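Local coordinates for protein sensor histidine kinase PdtaS (Mycobacterium tuberculosis, PDB 2YKF) that probably senses nutrient deprivation through cyclic di-GMP, its GAF and PAS sensor region governing autophosphorylation in PdtaR/PdtaS two-component signalling, at residues A[82-85]-A[86-89]; A[31-34]-A[35-39]. All coordinates share one frame; numbering follows the deposited sequence.

Contact 1 (A[82-85]-A[86-89])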
ATOM      1  N   MET A  82       4.578  -3.887 -32.195  1.00 51.65           N
ATOM      2  CA  MET A  82       3.628  -4.472 -31.216  1.00 51.63           C
ATOM      3  C   MET A  82       2.293  -4.859 -31.878  1.00 50.68           C
ATOM      4  O   MET A  82       1.255  -4.253 -31.582  1.00 48.83           O
ATOM      5  CB  MET A  82       3.337  -3.482 -30.058  1.00 51.36           C
ATOM      6  CG  MET A  82       4.544  -2.731 -29.491  1.00 53.68           C
ATOM      7  SD  MET A  82       4.137  -2.188 -27.803  1.00 56.84           S
ATOM      8  CE  MET A  82       4.481  -3.738 -26.962  1.00 55.10           C
ATOM      9  N   PRO A  83       2.325  -5.837 -32.806  1.00 50.68           N
ATOM     10  CA  PRO A  83       1.140  -6.256 -33.575  1.00 51.34           C
ATOM     11  C   PRO A  83      -0.183  -6.371 -32.789  1.00 49.74           C
ATOM     12  O   PRO A  83      -1.182  -5.830 -33.224  1.00 49.62           O
ATOM     13  CB  PRO A  83       1.539  -7.649 -34.097  1.00 51.10           C
ATOM     14  CG  PRO A  83       2.994  -7.570 -34.263  1.00 52.14           C
ATOM     15  CD  PRO A  83       3.502  -6.666 -33.126  1.00 50.80           C
ATOM     16  N   LEU A  84      -0.186  -7.081 -31.662  1.00 49.99           N
ATOM     17  CA  LEU A  84      -1.437  -7.275 -30.884  1.00 49.62           C
ATOM     18  C   LEU A  84      -2.044  -5.940 -30.342  1.00 48.52           C
ATOM     19  O   LEU A  84      -3.213  -5.569 -30.639  1.00 48.34           O
ATOM     20  CB  LEU A  84      -1.226  -8.302 -29.751  1.00 49.56           C
ATOM     21  CG  LEU A  84      -2.489  -8.759 -29.024  1.00 49.92           C
ATOM     22  CD1 LEU A  84      -3.730  -8.798 -29.959  1.00 52.10           C
ATOM     23  CD2 LEU A  84      -2.243 -10.075 -28.350  1.00 51.22           C
ATOM     24  N   VAL A  85      -1.244  -5.214 -29.576  1.00 46.56           N
ATOM     25  CA  VAL A  85      -1.635  -3.887 -29.130  1.00 45.14           C
ATOM     26  C   VAL A  85      -2.237  -3.095 -30.281  1.00 44.20           C
ATOM     27  O   VAL A  85      -3.354  -2.566 -30.185  1.00 42.85           O
ATOM     28  CB  VAL A  85      -0.420  -3.126 -28.569  1.00 45.23           C
ATOM     29  CG1 VAL A  85      -0.808  -1.663 -28.228  1.00 43.11           C
ATOM     30  CG2 VAL A  85       0.187  -3.908 -27.368  1.00 42.75           C
ATOM     31  N   ALA A  86      -1.499  -3.018 -31.392  1.00 44.55           N
ATOM     32  CA  ALA A  86      -1.994  -2.314 -32.607  1.00 44.94           C
ATOM     33  C   ALA A  86      -3.373  -2.847 -33.047  1.00 45.18           C
ATOM     34  O   ALA A  86      -4.301  -2.053 -33.340  1.00 47.10           O
ATOM     35  CB  ALA A  86      -0.938  -2.425 -33.776  1.00 44.76           C
ATOM     36  N   ALA A  87      -3.518  -4.169 -33.073  1.00 45.19           N
ATOM     37  CA  ALA A  87      -4.780  -4.821 -33.474  1.00 45.50           C
ATOM     38  C   ALA A  87      -5.915  -4.564 -32.469  1.00 46.01           C
ATOM     39  O   ALA A  87      -7.083  -4.485 -32.853  1.00 44.79           O
ATOM     40  CB  ALA A  87      -4.576  -6.317 -33.606  1.00 45.20           C
ATOM     41  N   THR A  88      -5.578  -4.471 -31.173  1.00 45.82           N
ATOM     42  CA  THR A  88      -6.608  -4.187 -30.154  1.00 45.03           C
ATOM     43  C   THR A  88      -7.201  -2.809 -30.339  1.00 45.78           C
ATOM     44  O   THR A  88      -8.366  -2.595 -30.018  1.00 47.40           O
ATOM     45  CB  THR A  88      -6.079  -4.360 -28.720  1.00 44.63           C
ATOM     46  OG1 THR A  88      -5.404  -5.613 -28.610  1.00 41.24           O
ATOM     47  CG2 THR A  88      -7.255  -4.379 -27.694  1.00 45.49           C
ATOM     48  N   PHE A  89      -6.435  -1.868 -30.888  1.00 46.66           N
ATOM     49  CA  PHE A  89      -6.996  -0.559 -31.215  1.00 49.37           C
ATOM     50  C   PHE A  89      -7.955  -0.651 -32.371  1.00 52.81           C
ATOM     51  O   PHE A  89      -8.878   0.163 -32.469  1.00 52.98           O
ATOM     52  CB  PHE A  89      -5.907   0.422 -31.577  1.00 48.62           C
ATOM     53  CG  PHE A  89      -5.212   1.008 -30.400  1.00 44.91           C
ATOM     54  CD1 PHE A  89      -5.782   2.077 -29.717  1.00 40.68           C
ATOM     55  CD2 PHE A  89      -3.977   0.509 -29.984  1.00 40.61           C
ATOM     56  CE1 PHE A  89      -5.126   2.643 -28.637  1.00 39.66           C
ATOM     57  CE2 PHE A  89      -3.307   1.053 -28.870  1.00 40.81           C
ATOM     58  CZ  PHE A  89      -3.882   2.129 -28.209  1.00 38.03           C
TER

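Contact 2 (A[31-34]-A[35-39])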
ATOM      1  N   TRP A  31      -5.554   2.652 -11.137  1.00 24.32           N
ATOM      2  CA  TRP A  31      -5.105   1.331 -11.521  1.00 24.91           C
ATOM      3  C   TRP A  31      -4.017   0.745 -10.581  1.00 24.50           C
ATOM      4  O   TRP A  31      -3.618  -0.401 -10.767  1.00 24.78           O
ATOM      5  CB  TRP A  31      -4.609   1.357 -12.979  1.00 23.11           C
ATOM      6  CG  TRP A  31      -3.365   2.117 -13.186  1.00 25.33           C
ATOM      7  CD1 TRP A  31      -2.709   3.014 -12.318  1.00 23.47           C
ATOM      8  CD2 TRP A  31      -2.602   2.084 -14.384  1.00 23.97           C
ATOM      9  NE1 TRP A  31      -1.585   3.521 -12.961  1.00 26.02           N
ATOM     10  CE2 TRP A  31      -1.517   2.961 -14.229  1.00 24.32           C
ATOM     11  CE3 TRP A  31      -2.761   1.390 -15.618  1.00 27.97           C
ATOM     12  CZ2 TRP A  31      -0.558   3.151 -15.283  1.00 26.75           C
ATOM     13  CZ3 TRP A  31      -1.806   1.531 -16.599  1.00 28.62           C
ATOM     14  CH2 TRP A  31      -0.730   2.410 -16.434  1.00 28.64           C
ATOM     15  N   GLN A  32      -3.550   1.476  -9.551  1.00 23.64           N
ATOM     16  CA  GLN A  32      -2.769   0.766  -8.520  1.00 23.52           C
ATOM     17  C   GLN A  32      -3.513  -0.502  -8.018  1.00 22.98           C
ATOM     18  O   GLN A  32      -2.914  -1.548  -7.756  1.00 22.09           O
ATOM     19  CB  GLN A  32      -2.378   1.682  -7.319  1.00 25.79           C
ATOM     20  CG  GLN A  32      -1.313   0.934  -6.359  1.00 24.70           C
ATOM     21  CD  GLN A  32       0.007   0.690  -7.083  1.00 26.89           C
ATOM     22  OE1 GLN A  32       0.604   1.616  -7.669  1.00 29.69           O
ATOM     23  NE2 GLN A  32       0.433  -0.568  -7.124  1.00 26.40           N
ATOM     24  N   LEU A  33      -4.819  -0.375  -7.779  1.00 22.55           N
ATOM     25  CA  LEU A  33      -5.627  -1.474  -7.303  1.00 23.72           C
ATOM     26  C   LEU A  33      -5.579  -2.651  -8.317  1.00 23.50           C
ATOM     27  O   LEU A  33      -5.389  -3.792  -7.966  1.00 22.57           O
ATOM     28  CB  LEU A  33      -7.081  -1.004  -7.147  1.00 22.93           C
ATOM     29  CG  LEU A  33      -8.091  -2.090  -6.848  1.00 23.83           C
ATOM     30  CD1 LEU A  33      -7.722  -2.860  -5.568  1.00 23.47           C
ATOM     31  CD2 LEU A  33      -9.554  -1.432  -6.741  1.00 26.93           C
ATOM     32  N   LEU A  34      -5.687  -2.349  -9.604  1.00 25.72           N
ATOM     33  CA  LEU A  34      -5.546  -3.410 -10.604  1.00 25.20           C
ATOM     34  C   LEU A  34      -4.155  -4.104 -10.595  1.00 24.45           C
ATOM     35  O   LEU A  34      -4.087  -5.337 -10.588  1.00 24.15           O
ATOM     36  CB  LEU A  34      -5.866  -2.793 -11.980  1.00 25.95           C
ATOM     37  CG  LEU A  34      -5.716  -3.738 -13.164  1.00 30.75           C
ATOM     38  CD1 LEU A  34      -6.729  -4.931 -13.084  1.00 29.79           C
ATOM     39  CD2 LEU A  34      -5.914  -2.905 -14.438  1.00 33.83           C
ATOM     40  N   ALA A  35      -3.058  -3.320 -10.553  1.00 24.44           N
ATOM     41  CA  ALA A  35      -1.683  -3.863 -10.525  1.00 23.22           C
ATOM     42  C   ALA A  35      -1.517  -4.719  -9.250  1.00 24.56           C
ATOM     43  O   ALA A  35      -1.013  -5.859  -9.326  1.00 23.90           O
ATOM     44  CB  ALA A  35      -0.660  -2.741 -10.538  1.00 21.76           C
ATOM     45  N   ASP A  36      -2.071  -4.248  -8.121  1.00 21.94           N
ATOM     46  CA  ASP A  36      -1.951  -5.028  -6.879  1.00 23.39           C
ATOM     47  C   ASP A  36      -2.736  -6.352  -6.925  1.00 24.15           C
ATOM     48  O   ASP A  36      -2.244  -7.408  -6.456  1.00 23.85           O
ATOM     49  CB  ASP A  36      -2.452  -4.251  -5.684  1.00 21.50           C
ATOM     50  CG  ASP A  36      -1.489  -3.043  -5.307  1.00 27.83           C
ATOM     51  OD1 ASP A  36      -0.393  -2.960  -5.913  1.00 26.88           O
ATOM     52  OD2 ASP A  36      -1.853  -2.223  -4.434  1.00 27.03           O
ATOM     53  N   LEU A  37      -3.987  -6.272  -7.363  1.00 24.77           N
ATOM     54  CA  LEU A  37      -4.816  -7.499  -7.447  1.00 24.67           C
ATOM     55  C   LEU A  37      -4.286  -8.471  -8.495  1.00 25.76           C
ATOM     56  O   LEU A  37      -4.556  -9.671  -8.407  1.00 29.87           O
ATOM     57  CB  LEU A  37      -6.237  -7.121  -7.775  1.00 25.16           C
ATOM     58  CG  LEU A  37      -7.094  -6.335  -6.783  1.00 20.44           C
ATOM     59  CD1 LEU A  37      -8.338  -5.861  -7.512  1.00 26.41           C
ATOM     60  CD2 LEU A  37      -7.449  -7.140  -5.592  1.00 25.72           C
ATOM     61  N   SER A  38      -3.631  -7.948  -9.531  1.00 26.50           N
ATOM     62  CA  SER A  38      -3.071  -8.806 -10.586  1.00 28.64           C
ATOM     63  C   SER A  38      -1.677  -9.338 -10.213  1.00 28.77           C
ATOM     64  O   SER A  38      -1.163 -10.183 -10.926  1.00 29.05           O
ATOM     65  CB  SER A  38      -2.922  -8.051 -11.914  1.00 27.99           C
ATOM     66  OG  SER A  38      -4.114  -7.412 -12.328  1.00 31.49           O
ATOM     67  N   PHE A  39      -1.013  -8.775  -9.175  1.00 29.97           N
ATOM     68  CA  PHE A  39       0.412  -9.055  -8.939  1.00 28.81           C
ATOM     69  C   PHE A  39       1.239  -8.847 -10.211  1.00 29.70           C
ATOM     70  O   PHE A  39       2.141  -9.667 -10.529  1.00 31.09           O
ATOM     71  CB  PHE A  39       0.619 -10.512  -8.415  1.00 31.52           C
ATOM     72  CG  PHE A  39      -0.248 -10.853  -7.249  1.00 30.44           C
ATOM     73  CD1 PHE A  39       0.176 -10.587  -5.956  1.00 29.41           C
ATOM     74  CD2 PHE A  39      -1.499 -11.415  -7.423  1.00 31.41           C
ATOM     75  CE1 PHE A  39      -0.639 -10.864  -4.870  1.00 31.99           C
ATOM     76  CE2 PHE A  39      -2.319 -11.662  -6.341  1.00 28.37           C
ATOM     77  CZ  PHE A  39      -1.882 -11.416  -5.059  1.00 31.73           C
TER

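Contact 1 (A[82-85]-A[86-89])
The first turns of the short helix 83-90, which lies against the antiparallel sheet of the GAF domain, join Leu84 to Thr88 and Val85 to Phe89. Met82 sits at the N-cap, and its O takes the first bond of the helix, from Ala86 N at 3.0 Å. Pro83 suits the first helical position, where the backbone N has no earlier turn to bond to; its own O accepts from Ala87 N at 2.9 Å.

Leu84 O is gripped twice by one residue. Thr88 N reaches it at 2.7 Å, and Thr88 OG1 adds a second bond of 3.0 Å from well above the carbonyl plane. That hydroxyl can fold back because OG1 lies beside its own backbone N (chi1 -49°), so a polar side chain is satisfied within the helix while Leu84 CD1 passes 3.8 Å from it.

Val85 and Phe89 run side by side and point the same way. Val85 CG1 touches the ring at CE2 (3.7 Å), and Val85 O comes obliquely to Phe89 CD2 at 3.1 Å. Both residues are buried: Val85 reaches Trp45 and Leu53, Phe89 reaches Val124 and Val127. Ala87 CB lies against the preceding turn, 3.3 Å from Leu84 O. The whole is a short helix, N-capped at Met82 and packed through Val85, Thr88 and Phe89 on the antiparallel GAF sheet.

Contact 2 (A[31-34]-A[35-39])
The amide of Gln32 and the carboxylate of Asp36 meet with their planes 44° apart, on the last turns of helix 18-38 in the GAF domain. Gln32 NE2 donates to Asp36 OD1 at 2.8 Å; the acceptor lies in the amide plane, whereas the donor stands above the carboxylate plane. Gln32 extends anti to its own N (chi1 -170°) and then bends at chi2, which swings the amide along the helix to the residue one turn on. Both groups have second partners: Gln32 NE2 also bonds Arg60 O, and OD1 of the buried Asp36 accepts from Asn62 N, so the pair ties the helix to the chain after strand 53-59. Over one face of the Phe39 ring, above its centre, lies Asp36 O at 3.9 Å. Phe39 is the C-prime residue of a Schellman motif, its positive phi (51°) turning the chain out of the helix, and Ala40 N bonds back to Ala35 O.

Leu33 CD1 meets Leu37 CD1 at 3.6 Å where the two side chains cross. Leu37 also packs on Leu155, and Leu34 on Leu156 and Leu159, all of helix 143-161, while Leu33 touches Ala179. Ala35 touches Cys59 of strand 53-59.

Ser38 OG is hydrogen-bonded to Tyr42 OH, and it also serves the backbone of its own helix. Leu34 O receives two bonds from opposite faces of its plane, 2.9 Å from Ser38 N and 2.7 Å from Ser38 OG.

Both contacts belong to the GAF domain, on separate helices joined by the chain that forms strands 41-47, 53-59 and 76-77. Their centres lie 22 Å apart and their nearest atoms about 12 Å, so they do not touch. Strands 41-47 and 53-59 are common to both: Trp45 and Leu53 meet contact 1, while Tyr42, Met44, Ala57 and Cys59 meet contact 2. Contact 2 is the more buried and lies near the middle of the chain, whereas contact 1 is peripheral. Their other neighbours differ, since contact 1 also meets strands 114-120 and 123-131, and contact 2 meets helix 143-161.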